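Local coordinates for Galactose/lactose metabolism regulatory protein GAL80 (Saccharomyces cerevisiae, PDB 3BTV) that represses the yeast galactose and lactose metabolic genes by binding the activator GAL4 and blocking its transcriptional activation when no inducing sugar is present, at residues Q98-H102 and V124-C130; A135-Y139 and L409-R413; V147-I151 and F402-A408; D208-F214 and I415-Y419. The protein carries 1 engineered substitution. The contacts are given in a common frame with arbitrary orientation. Numbering follows the deposited sequence.

The four contacts run from the Rossmann-type domain to its junction with the C-terminal domain; along the chain interaction 1 closes before the others open. Interactions 1 and 3 reach neighbouring strands of the six-stranded parallel sheet, 121-125 and 148-152, with centres 13 Å apart; interaction 2 uses helix 132-143, which links those strands. Helix 405-424, late in the chain, serves interactions 3, 2 and 4 in turn from its N-terminus onward. Interactions 2 and 3 lie 10 Å apart between centres, interactions 3 and 4 19 Å. Trp126 of interaction 1 touches the partners of interactions 2, 3 and 4. One long helix thus ties the Rossmann-type fold to helix 209-225 of the C-terminal domain.

Interaction 1. Residues Q98-H102 and V124-C130; sequences QVASH and VEWALAC
Residues 98-102 form a tight turn after strand 92-95 and lead into helix 102-112, with backbone hydrogen bonds from Ser101 N to Gln98 O (2.8 Å) and from His102 N to Val99 O (2.9 Å). Residues 124-130 leave strand 121-125 extended through Ala127, with a cis peptide between Trp126 and Ala127, then turn at Leu128 (phi/psi -64/-45). The CA atoms of Val99 and Ala129 are 5.7 Å apart, those of Ala100 and Cys130 6.1 Å. His102 and Val99 carry most of the contact. The m rotamer of His102 (chi1 -80°, chi2 -175°) lets ND1 donate a hydrogen bond to Leu128 O at 2.7 Å. His102 CE1 lies 3.0 Å from Ala127 O and 3.3 Å from Glu125 O, so carbonyls line the ring edge. One face receives Val124 CG1, 4.0 Å from the ring centroid, in a CH-pi contact. Val99, in the t rotamer, sets CG2 3.5 Å from Ala127 O and CG1 3.5 Å from Ala129 O, with CG1 4.2 Å from Ala127 CB. Cys130 (chi1 -64°, m) places SG 3.5 Å from Ala100 CA. Trp126, chi1 t, points away from the turn and hydrogen-bonds through NE1 to Thr211 O. Two loops that follow neighbouring parallel strands, 92-95 and 121-125, thereby close on each other at the C-terminal edge of the sheet, the edge where dinucleotides bind in Rossmann folds.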
# COMPACT_ATOMS: atom_id res chain seq x y z
N GLN B 98 -2.70 10.50 -30.86
CA GLN B 98 -3.46 10.15 -29.67
C GLN B 98 -3.91 8.69 -29.72
O GLN B 98 -4.29 8.18 -30.77
CB GLN B 98 -4.68 11.06 -29.53
CG GLN B 98 -5.61 11.01 -30.71
CD GLN B 98 -6.90 11.77 -30.46
OE1 GLN B 98 -7.86 11.64 -31.22
NE2 GLN B 98 -6.92 12.55 -29.39
N VAL B 99 -3.87 8.02 -28.57
CA VAL B 99 -4.24 6.61 -28.49
C VAL B 99 -5.60 6.35 -29.14
O VAL B 99 -5.78 5.37 -29.84
CB VAL B 99 -4.22 6.11 -27.04
CG1 VAL B 99 -4.63 4.65 -26.97
CG2 VAL B 99 -2.83 6.31 -26.42
N ALA B 100 -6.55 7.26 -28.92
CA ALA B 100 -7.89 7.08 -29.48
C ALA B 100 -7.91 6.94 -31.01
O ALA B 100 -8.90 6.47 -31.57
CB ALA B 100 -8.82 8.20 -29.03
N SER B 101 -6.83 7.35 -31.67
CA SER B 101 -6.74 7.28 -33.13
C SER B 101 -5.89 6.11 -33.62
O SER B 101 -5.81 5.88 -34.83
CB SER B 101 -6.16 8.59 -33.69
OG SER B 101 -6.99 9.69 -33.37
N HIS B 102 -5.26 5.40 -32.70
CA HIS B 102 -4.34 4.30 -33.05
C HIS B 102 -4.99 3.24 -33.93
O HIS B 102 -4.48 2.91 -34.99
CB HIS B 102 -3.80 3.63 -31.78
CG HIS B 102 -2.66 4.38 -31.14
ND1 HIS B 102 -1.98 3.89 -30.05
CD2 HIS B 102 -2.08 5.56 -31.45
CE1 HIS B 102 -1.03 4.75 -29.70
NE2 HIS B 102 -1.08 5.77 -30.54
N VAL B 124 5.02 2.07 -32.15
CA VAL B 124 3.80 2.69 -31.61
C VAL B 124 4.00 3.11 -30.18
O VAL B 124 4.69 2.45 -29.42
CB VAL B 124 2.58 1.73 -31.71
CG1 VAL B 124 1.30 2.42 -31.23
CG2 VAL B 124 2.39 1.23 -33.15
N GLU B 125 3.38 4.22 -29.79
CA GLU B 125 3.45 4.67 -28.40
C GLU B 125 2.47 3.93 -27.51
O GLU B 125 1.45 3.43 -27.98
CB GLU B 125 3.22 6.17 -28.32
CG GLU B 125 4.40 6.95 -28.84
CD GLU B 125 4.30 8.42 -28.53
OE1 GLU B 125 3.21 8.99 -28.78
OE2 GLU B 125 5.29 8.99 -28.02
N TRP B 126 2.80 3.85 -26.23
CA TRP B 126 1.88 3.33 -25.23
C TRP B 126 0.91 4.46 -24.89
O TRP B 126 1.34 5.60 -24.75
CB TRP B 126 2.63 2.88 -23.97
CG TRP B 126 1.72 2.39 -22.89
CD1 TRP B 126 1.32 3.08 -21.80
CD2 TRP B 126 1.05 1.12 -22.84
NE1 TRP B 126 0.45 2.33 -21.06
CE2 TRP B 126 0.26 1.12 -21.68
CE3 TRP B 126 1.03 -0.00 -23.66
CZ2 TRP B 126 -0.52 0.03 -21.30
CZ3 TRP B 126 0.26 -1.09 -23.29
CH2 TRP B 126 -0.51 -1.06 -22.13
N ALA B 127 -0.39 4.17 -24.77
CA ALA B 127 -0.93 2.83 -24.85
C ALA B 127 -1.18 2.40 -26.30
O ALA B 127 -1.40 3.24 -27.18
CB ALA B 127 -2.24 2.74 -24.06
N LEU B 128 -1.14 1.09 -26.53
CA LEU B 128 -1.31 0.57 -27.87
C LEU B 128 -2.70 0.91 -28.42
O LEU B 128 -2.84 1.35 -29.55
CB LEU B 128 -1.08 -0.95 -27.90
CG LEU B 128 -1.25 -1.59 -29.28
CD1 LEU B 128 -0.41 -0.86 -30.34
CD2 LEU B 128 -0.90 -3.07 -29.24
N ALA B 129 -3.72 0.71 -27.59
CA ALA B 129 -5.09 0.99 -28.02
C ALA B 129 -5.98 1.36 -26.84
O ALA B 129 -5.52 1.49 -25.71
CB ALA B 129 -5.65 -0.20 -28.76
N CYS B 130 -7.27 1.55 -27.12
CA CYS B 130 -8.24 1.96 -26.11
C CYS B 130 -8.88 0.80 -25.36
O CYS B 130 -9.59 1.01 -24.37
CB CYS B 130 -9.36 2.78 -26.76
SG CYS B 130 -8.75 4.32 -27.45

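Interaction 2. Residues A135-Y139 and L409-R413; sequences AESIY and LILHR
Leu409, Ala135 and Glu136 bury the most surface where helix 132-143 meets helix 405-424. Both segments are regular alpha-helix, their short axes nearly antiparallel at 166° and 10.5 Å apart at closest approach; the nearest CA atoms, those of Ala135 and Leu409, are separated by 6.3 Å. Leu409, with chi1 t and chi2 p, extends its methyls between the side chains of the other helix. Its CD1 lies 3.6 Å from Glu136 CG and 4.1 Å from Ala135 CB, and its CD2 is 3.9 Å from Tyr139 CG, the tyrosine having chi1 t. The small side chain of Ala135 permits close approach by His412: Ala135 CB sits over one face of the His412 imidazole, 4.0 Å from its centroid in a CH-pi contact, and 3.6 Å from His412 CD2. The helix bearing Ala135 connects strands 121-125 and 148-152 in a right-handed beta-alpha-beta crossover of the Rossmann-type domain, so the late helix 405-424 packs directly against a crossover helix of that fold. Glu136 (chi1 -85°, chi2 162°) points its CA-to-CB bond sideways, yet its carboxylate reaches back toward Arg413, where Glu136 OE2 and Arg413 NE make a long salt bridge of 3.9 Å. Arg413, m at chi1 and extended beyond, has further partners near the C-terminus: NH1 hydrogen-bonds to Ile433 O, and the guanidinium makes a cation-pi contact with Tyr436.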
# COMPACT_ATOMS: atom_id res chain seq x y z
N ALA B 135 -6.38 -3.85 -28.91
CA ALA B 135 -4.95 -4.17 -28.83
C ALA B 135 -4.65 -5.51 -29.51
O ALA B 135 -3.70 -5.64 -30.29
CB ALA B 135 -4.46 -4.18 -27.37
N GLU B 136 -5.49 -6.49 -29.23
CA GLU B 136 -5.37 -7.80 -29.87
C GLU B 136 -5.53 -7.75 -31.38
O GLU B 136 -4.79 -8.42 -32.11
CB GLU B 136 -6.33 -8.81 -29.23
CG GLU B 136 -5.71 -9.43 -27.99
CD GLU B 136 -6.72 -10.09 -27.08
OE1 GLU B 136 -7.93 -10.07 -27.40
OE2 GLU B 136 -6.30 -10.63 -26.03
N SER B 137 -6.46 -6.94 -31.87
CA SER B 137 -6.63 -6.79 -33.31
C SER B 137 -5.39 -6.21 -33.95
O SER B 137 -4.95 -6.66 -35.00
CB SER B 137 -7.82 -5.89 -33.65
OG SER B 137 -9.04 -6.54 -33.36
N ILE B 138 -4.84 -5.19 -33.30
CA ILE B 138 -3.65 -4.53 -33.81
C ILE B 138 -2.47 -5.49 -33.79
O ILE B 138 -1.71 -5.57 -34.75
CB ILE B 138 -3.30 -3.27 -32.99
CG1 ILE B 138 -4.40 -2.21 -33.15
CG2 ILE B 138 -1.95 -2.71 -33.43
CD1 ILE B 138 -4.27 -1.02 -32.23
N TYR B 139 -2.31 -6.22 -32.68
CA TYR B 139 -1.22 -7.17 -32.60
C TYR B 139 -1.35 -8.18 -33.73
O TYR B 139 -0.41 -8.38 -34.51
CB TYR B 139 -1.15 -7.91 -31.25
CG TYR B 139 0.04 -8.84 -31.23
CD1 TYR B 139 1.33 -8.34 -31.00
CD2 TYR B 139 -0.09 -10.20 -31.49
CE1 TYR B 139 2.43 -9.17 -31.01
CE2 TYR B 139 1.01 -11.04 -31.49
CZ TYR B 139 2.27 -10.52 -31.26
OH TYR B 139 3.37 -11.35 -31.27
N LEU B 409 0.88 -5.89 -25.45
CA LEU B 409 -0.33 -6.71 -25.35
C LEU B 409 -0.46 -7.31 -23.95
O LEU B 409 -1.52 -7.23 -23.32
CB LEU B 409 -0.30 -7.80 -26.42
CG LEU B 409 -1.54 -8.68 -26.55
CD1 LEU B 409 -2.76 -7.82 -26.83
CD2 LEU B 409 -1.32 -9.70 -27.66
N ILE B 410 0.63 -7.88 -23.45
CA ILE B 410 0.64 -8.45 -22.11
C ILE B 410 0.28 -7.39 -21.06
O ILE B 410 -0.48 -7.65 -20.12
CB ILE B 410 2.01 -9.08 -21.83
CG1 ILE B 410 2.21 -10.33 -22.70
CG2 ILE B 410 2.18 -9.38 -20.33
CD1 ILE B 410 3.66 -10.75 -22.84
N LEU B 411 0.81 -6.19 -21.22
CA LEU B 411 0.48 -5.09 -20.32
C LEU B 411 -1.01 -4.76 -20.41
O LEU B 411 -1.69 -4.56 -19.38
CB LEU B 411 1.32 -3.86 -20.66
CG LEU B 411 1.22 -2.67 -19.70
CD1 LEU B 411 1.38 -3.11 -18.26
CD2 LEU B 411 2.28 -1.61 -20.06
N HIS B 412 -1.54 -4.71 -21.63
CA HIS B 412 -2.97 -4.49 -21.80
C HIS B 412 -3.80 -5.56 -21.08
O HIS B 412 -4.83 -5.24 -20.50
CB HIS B 412 -3.36 -4.45 -23.28
CG HIS B 412 -3.38 -3.07 -23.85
ND1 HIS B 412 -4.28 -2.11 -23.44
CD2 HIS B 412 -2.61 -2.48 -24.80
CE1 HIS B 412 -4.06 -0.99 -24.10
NE2 HIS B 412 -3.05 -1.19 -24.93
N ARG B 413 -3.36 -6.81 -21.12
CA ARG B 413 -4.08 -7.88 -20.43
C ARG B 413 -4.09 -7.62 -18.95
O ARG B 413 -5.08 -7.89 -18.27
CB ARG B 413 -3.45 -9.24 -20.72
CG ARG B 413 -3.67 -9.72 -22.15
CD ARG B 413 -2.95 -11.03 -22.45
NE ARG B 413 -3.26 -11.51 -23.80
CZ ARG B 413 -2.75 -12.61 -24.35
NH1 ARG B 413 -1.89 -13.37 -23.68
NH2 ARG B 413 -3.11 -12.95 -25.58

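Interaction 3. Residues V147-I151 and F402-A408; sequences VQTII and FPTLMDA
Strand 148-151 runs beside an extended lead-in, residues 402-404, which turns into helix 405-424; the closest CA atoms, of Ile150 and Thr404, are 4.1 Å apart. Two hydrogen bonds join the segments. Ile151 N donates to Pro403 O at 3.0 Å, and Leu405 N donates to Thr149 OG1 at 2.8 Å, the threonine having chi1 p. CA-H...O contacts of 3.4 Å add to these, from Ile150 CA to Pro403 O and from Thr404 CA to Thr149 O. Within residues 402-408 Thr404 is the N-cap of a capping box: its OG1 accepts from Met406 N (3.0 Å) and its N donates to Asp407 OD2 (2.9 Å). Thr404 OG1 also donates to Val393 O. Apolar packing centres on Ile151 (chi1 t, chi2 p), whose CG1 meets Ala408 CB at 3.6 Å and whose CG2 meets Pro403 CB at 3.6 Å. Ile150 CG1 lies 3.3 Å from Phe402 CE2. The helix start is thus fixed against the outermost strand of the parallel Rossmann-type sheet, between helix 132-143, which touches Leu405, and helix 363-380, which packs on Phe402, while strand 121-125 pairs with the other edge of the strand.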
# COMPACT_ATOMS: atom_id res chain seq x y z
N VAL B 147 6.25 -7.58 -39.77
CA VAL B 147 7.19 -6.54 -39.35
C VAL B 147 7.58 -6.70 -37.89
O VAL B 147 6.81 -7.21 -37.08
CB VAL B 147 6.62 -5.13 -39.55
CG1 VAL B 147 6.45 -4.82 -41.05
CG2 VAL B 147 5.28 -4.99 -38.83
N GLN B 148 8.79 -6.26 -37.56
CA GLN B 148 9.19 -6.19 -36.16
C GLN B 148 8.51 -4.98 -35.54
O GLN B 148 8.50 -3.89 -36.14
CB GLN B 148 10.70 -6.06 -36.02
CG GLN B 148 11.15 -5.80 -34.59
CD GLN B 148 10.95 -7.00 -33.70
OE1 GLN B 148 10.16 -6.98 -32.75
NE2 GLN B 148 11.68 -8.07 -33.99
N THR B 149 7.95 -5.16 -34.35
CA THR B 149 7.22 -4.08 -33.71
C THR B 149 7.95 -3.54 -32.48
O THR B 149 8.70 -4.26 -31.81
CB THR B 149 5.80 -4.51 -33.29
OG1 THR B 149 5.87 -5.39 -32.17
CG2 THR B 149 5.08 -5.21 -34.45
N ILE B 150 7.73 -2.26 -32.20
CA ILE B 150 8.26 -1.62 -31.00
C ILE B 150 7.13 -0.88 -30.30
O ILE B 150 6.31 -0.23 -30.95
CB ILE B 150 9.39 -0.62 -31.35
CG1 ILE B 150 10.45 -1.27 -32.25
CG2 ILE B 150 10.05 -0.06 -30.08
CD1 ILE B 150 10.49 -0.73 -33.69
N ILE B 151 7.06 -1.00 -28.97
CA ILE B 151 6.15 -0.18 -28.19
C ILE B 151 6.98 0.80 -27.36
O ILE B 151 8.03 0.44 -26.84
CB ILE B 151 5.24 -1.03 -27.25
CG1 ILE B 151 4.16 -0.16 -26.59
CG2 ILE B 151 6.06 -1.72 -26.16
CD1 ILE B 151 3.01 0.22 -27.56
N PHE B 402 14.42 -4.37 -27.13
CA PHE B 402 13.49 -3.30 -26.83
C PHE B 402 12.12 -3.95 -26.80
O PHE B 402 11.92 -4.99 -27.44
CB PHE B 402 13.55 -2.26 -27.94
CG PHE B 402 13.51 -2.85 -29.32
CD1 PHE B 402 14.68 -3.01 -30.05
CD2 PHE B 402 12.31 -3.26 -29.89
CE1 PHE B 402 14.64 -3.56 -31.32
CE2 PHE B 402 12.27 -3.81 -31.15
CZ PHE B 402 13.44 -3.95 -31.87
N PRO B 403 11.17 -3.34 -26.08
CA PRO B 403 9.84 -3.92 -25.92
C PRO B 403 9.06 -3.81 -27.22
O PRO B 403 9.22 -2.84 -27.97
CB PRO B 403 9.17 -3.04 -24.86
CG PRO B 403 10.09 -1.89 -24.63
CD PRO B 403 11.23 -1.96 -25.56
N THR B 404 8.22 -4.80 -27.48
CA THR B 404 7.49 -4.90 -28.72
C THR B 404 6.00 -4.80 -28.44
O THR B 404 5.58 -4.68 -27.29
CB THR B 404 7.74 -6.26 -29.38
OG1 THR B 404 7.08 -7.27 -28.61
CG2 THR B 404 9.22 -6.55 -29.41
N LEU B 405 5.20 -4.90 -29.49
CA LEU B 405 3.75 -4.91 -29.34
C LEU B 405 3.26 -6.11 -28.50
O LEU B 405 2.17 -6.06 -27.92
CB LEU B 405 3.07 -4.88 -30.71
CG LEU B 405 2.58 -3.51 -31.18
CD1 LEU B 405 3.51 -2.37 -30.76
CD2 LEU B 405 2.36 -3.51 -32.69
N MET B 406 4.05 -7.17 -28.42
CA MET B 406 3.68 -8.28 -27.55
C MET B 406 3.82 -7.89 -26.08
O MET B 406 2.99 -8.25 -25.25
CB MET B 406 4.53 -9.51 -27.83
CG MET B 406 4.23 -10.64 -26.86
SD MET B 406 2.47 -11.08 -26.89
CE MET B 406 2.36 -11.98 -28.40
N ASP B 407 4.88 -7.17 -25.76
CA ASP B 407 5.04 -6.63 -24.42
C ASP B 407 3.88 -5.69 -24.11
O ASP B 407 3.33 -5.69 -23.02
CB ASP B 407 6.38 -5.92 -24.28
CG ASP B 407 7.57 -6.87 -24.41
OD1 ASP B 407 7.72 -7.76 -23.55
OD2 ASP B 407 8.34 -6.73 -25.38
N ALA B 408 3.49 -4.88 -25.10
CA ALA B 408 2.33 -4.01 -24.95
C ALA B 408 1.07 -4.82 -24.68
O ALA B 408 0.28 -4.50 -23.80
CB ALA B 408 2.13 -3.15 -26.21

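Interaction 4. Residues D208-F214 and I415-Y419; sequences DLVTTTF and IESVY
Val210 overlaps Ile415, Val418 and Tyr419, filling the middle of a helix-helix packing between helix 209-225 of the C-terminal domain and helix 405-424. The short axes approach to 10.0 Å and cross at 138°, with Thr211 and Ile415 nearest at 6.1 Å between CA atoms. Val210, chi1 t, places CG1 3.8 Å from Val418 CG1 and 4.1 Å from Ile415 CD1, while its CG2 is 3.9 Å from Tyr419 CZ. One turn on, Phe214 (chi1 t, chi2 77°) receives Ile415 CD1 at its ring edge, 3.9 Å from CD2, and its CE2 lies 3.9 Å from Val418 CG2. Ile415 adopts m at both chi1 and chi2, which carries CD1 to within 3.5 Å of Val210 O. Beyond the interface, strand 264-271 covers Phe214 and Val418. Helix 209-225 opens with a wider pi-type turn, in which Phe214 N bonds to Leu209 O at 3.0 Å. Asp208, chi1 p, is its N-cap: OD1 accepts from Thr211 N at 2.8 Å and OD2 from Thr211 OG1 at 2.6 Å. The same OD1 receives a weak hydrogen bond from Tyr419 OH at 3.1 Å.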
# COMPACT_ATOMS: atom_id res chain seq x y z
N ASP B 208 -5.48 7.36 -19.12
CA ASP B 208 -6.04 7.45 -17.78
C ASP B 208 -5.04 6.96 -16.75
O ASP B 208 -3.98 6.44 -17.09
CB ASP B 208 -7.34 6.64 -17.68
CG ASP B 208 -7.10 5.15 -17.80
OD1 ASP B 208 -6.69 4.52 -16.80
OD2 ASP B 208 -7.33 4.60 -18.89
N LEU B 209 -5.40 7.14 -15.49
CA LEU B 209 -4.52 6.85 -14.36
C LEU B 209 -4.04 5.40 -14.38
O LEU B 209 -2.89 5.10 -14.08
CB LEU B 209 -5.24 7.11 -13.04
CG LEU B 209 -4.41 6.82 -11.78
CD1 LEU B 209 -3.18 7.73 -11.78
CD2 LEU B 209 -5.22 7.01 -10.51
N VAL B 210 -4.94 4.49 -14.72
CA VAL B 210 -4.60 3.08 -14.68
C VAL B 210 -3.79 2.67 -15.91
O VAL B 210 -2.67 2.14 -15.80
CB VAL B 210 -5.85 2.22 -14.57
CG1 VAL B 210 -5.46 0.76 -14.44
CG2 VAL B 210 -6.66 2.65 -13.36
N THR B 211 -4.37 2.93 -17.07
CA THR B 211 -3.78 2.51 -18.32
C THR B 211 -2.41 3.12 -18.52
O THR B 211 -1.48 2.46 -18.98
CB THR B 211 -4.68 2.94 -19.50
OG1 THR B 211 -5.99 2.37 -19.33
CG2 THR B 211 -4.08 2.47 -20.82
N THR B 212 -2.29 4.39 -18.17
CA THR B 212 -1.10 5.13 -18.54
C THR B 212 -0.07 5.17 -17.43
O THR B 212 1.02 4.60 -17.56
CB THR B 212 -1.47 6.56 -18.98
OG1 THR B 212 -2.58 6.50 -19.88
CG2 THR B 212 -0.27 7.25 -19.67
N THR B 213 -0.41 5.82 -16.33
CA THR B 213 0.53 6.05 -15.24
C THR B 213 0.89 4.75 -14.53
O THR B 213 2.04 4.41 -14.41
CB THR B 213 -0.03 7.04 -14.21
OG1 THR B 213 -0.51 8.20 -14.89
CG2 THR B 213 1.06 7.44 -13.22
N PHE B 214 -0.13 4.04 -14.08
CA PHE B 214 0.08 2.72 -13.51
C PHE B 214 0.69 1.77 -14.54
O PHE B 214 1.57 0.97 -14.21
CB PHE B 214 -1.23 2.18 -12.96
CG PHE B 214 -1.13 0.77 -12.46
CD1 PHE B 214 -0.54 0.49 -11.24
CD2 PHE B 214 -1.61 -0.28 -13.21
CE1 PHE B 214 -0.45 -0.80 -10.79
CE2 PHE B 214 -1.53 -1.58 -12.76
CZ PHE B 214 -0.95 -1.84 -11.55
N ILE B 415 -3.82 -4.56 -17.52
CA ILE B 415 -4.69 -3.42 -17.29
C ILE B 415 -6.15 -3.85 -17.37
O ILE B 415 -6.98 -3.47 -16.54
CB ILE B 415 -4.46 -2.32 -18.33
CG1 ILE B 415 -3.05 -1.71 -18.18
CG2 ILE B 415 -5.51 -1.25 -18.17
CD1 ILE B 415 -2.74 -1.22 -16.78
N GLU B 416 -6.46 -4.66 -18.37
CA GLU B 416 -7.83 -5.18 -18.49
C GLU B 416 -8.21 -5.87 -17.19
O GLU B 416 -9.30 -5.64 -16.66
CB GLU B 416 -7.94 -6.14 -19.67
CG GLU B 416 -9.33 -6.77 -19.84
CD GLU B 416 -10.47 -5.76 -19.70
OE1 GLU B 416 -10.27 -4.58 -20.03
OE2 GLU B 416 -11.56 -6.16 -19.25
N SER B 417 -7.30 -6.67 -16.65
CA SER B 417 -7.54 -7.40 -15.41
C SER B 417 -7.70 -6.52 -14.19
O SER B 417 -8.49 -6.82 -13.30
CB SER B 417 -6.44 -8.42 -15.17
OG SER B 417 -6.34 -9.28 -16.29
N VAL B 418 -6.94 -5.43 -14.12
CA VAL B 418 -7.15 -4.48 -13.03
C VAL B 418 -8.63 -4.02 -13.00
O VAL B 418 -9.30 -4.07 -11.97
CB VAL B 418 -6.21 -3.27 -13.12
CG1 VAL B 418 -6.72 -2.14 -12.26
CG2 VAL B 418 -4.77 -3.66 -12.68
N TYR B 419 -9.14 -3.59 -14.16
CA TYR B 419 -10.53 -3.17 -14.25
C TYR B 419 -11.54 -4.30 -13.97
O TYR B 419 -12.58 -4.05 -13.37
CB TYR B 419 -10.82 -2.52 -15.61
CG TYR B 419 -10.36 -1.08 -15.69
CD1 TYR B 419 -9.29 -0.72 -16.48
CD2 TYR B 419 -11.00 -0.09 -14.95
CE1 TYR B 419 -8.86 0.59 -16.54
CE2 TYR B 419 -10.58 1.22 -15.01
CZ TYR B 419 -9.51 1.55 -15.82
OH TYR B 419 -9.08 2.85 -15.89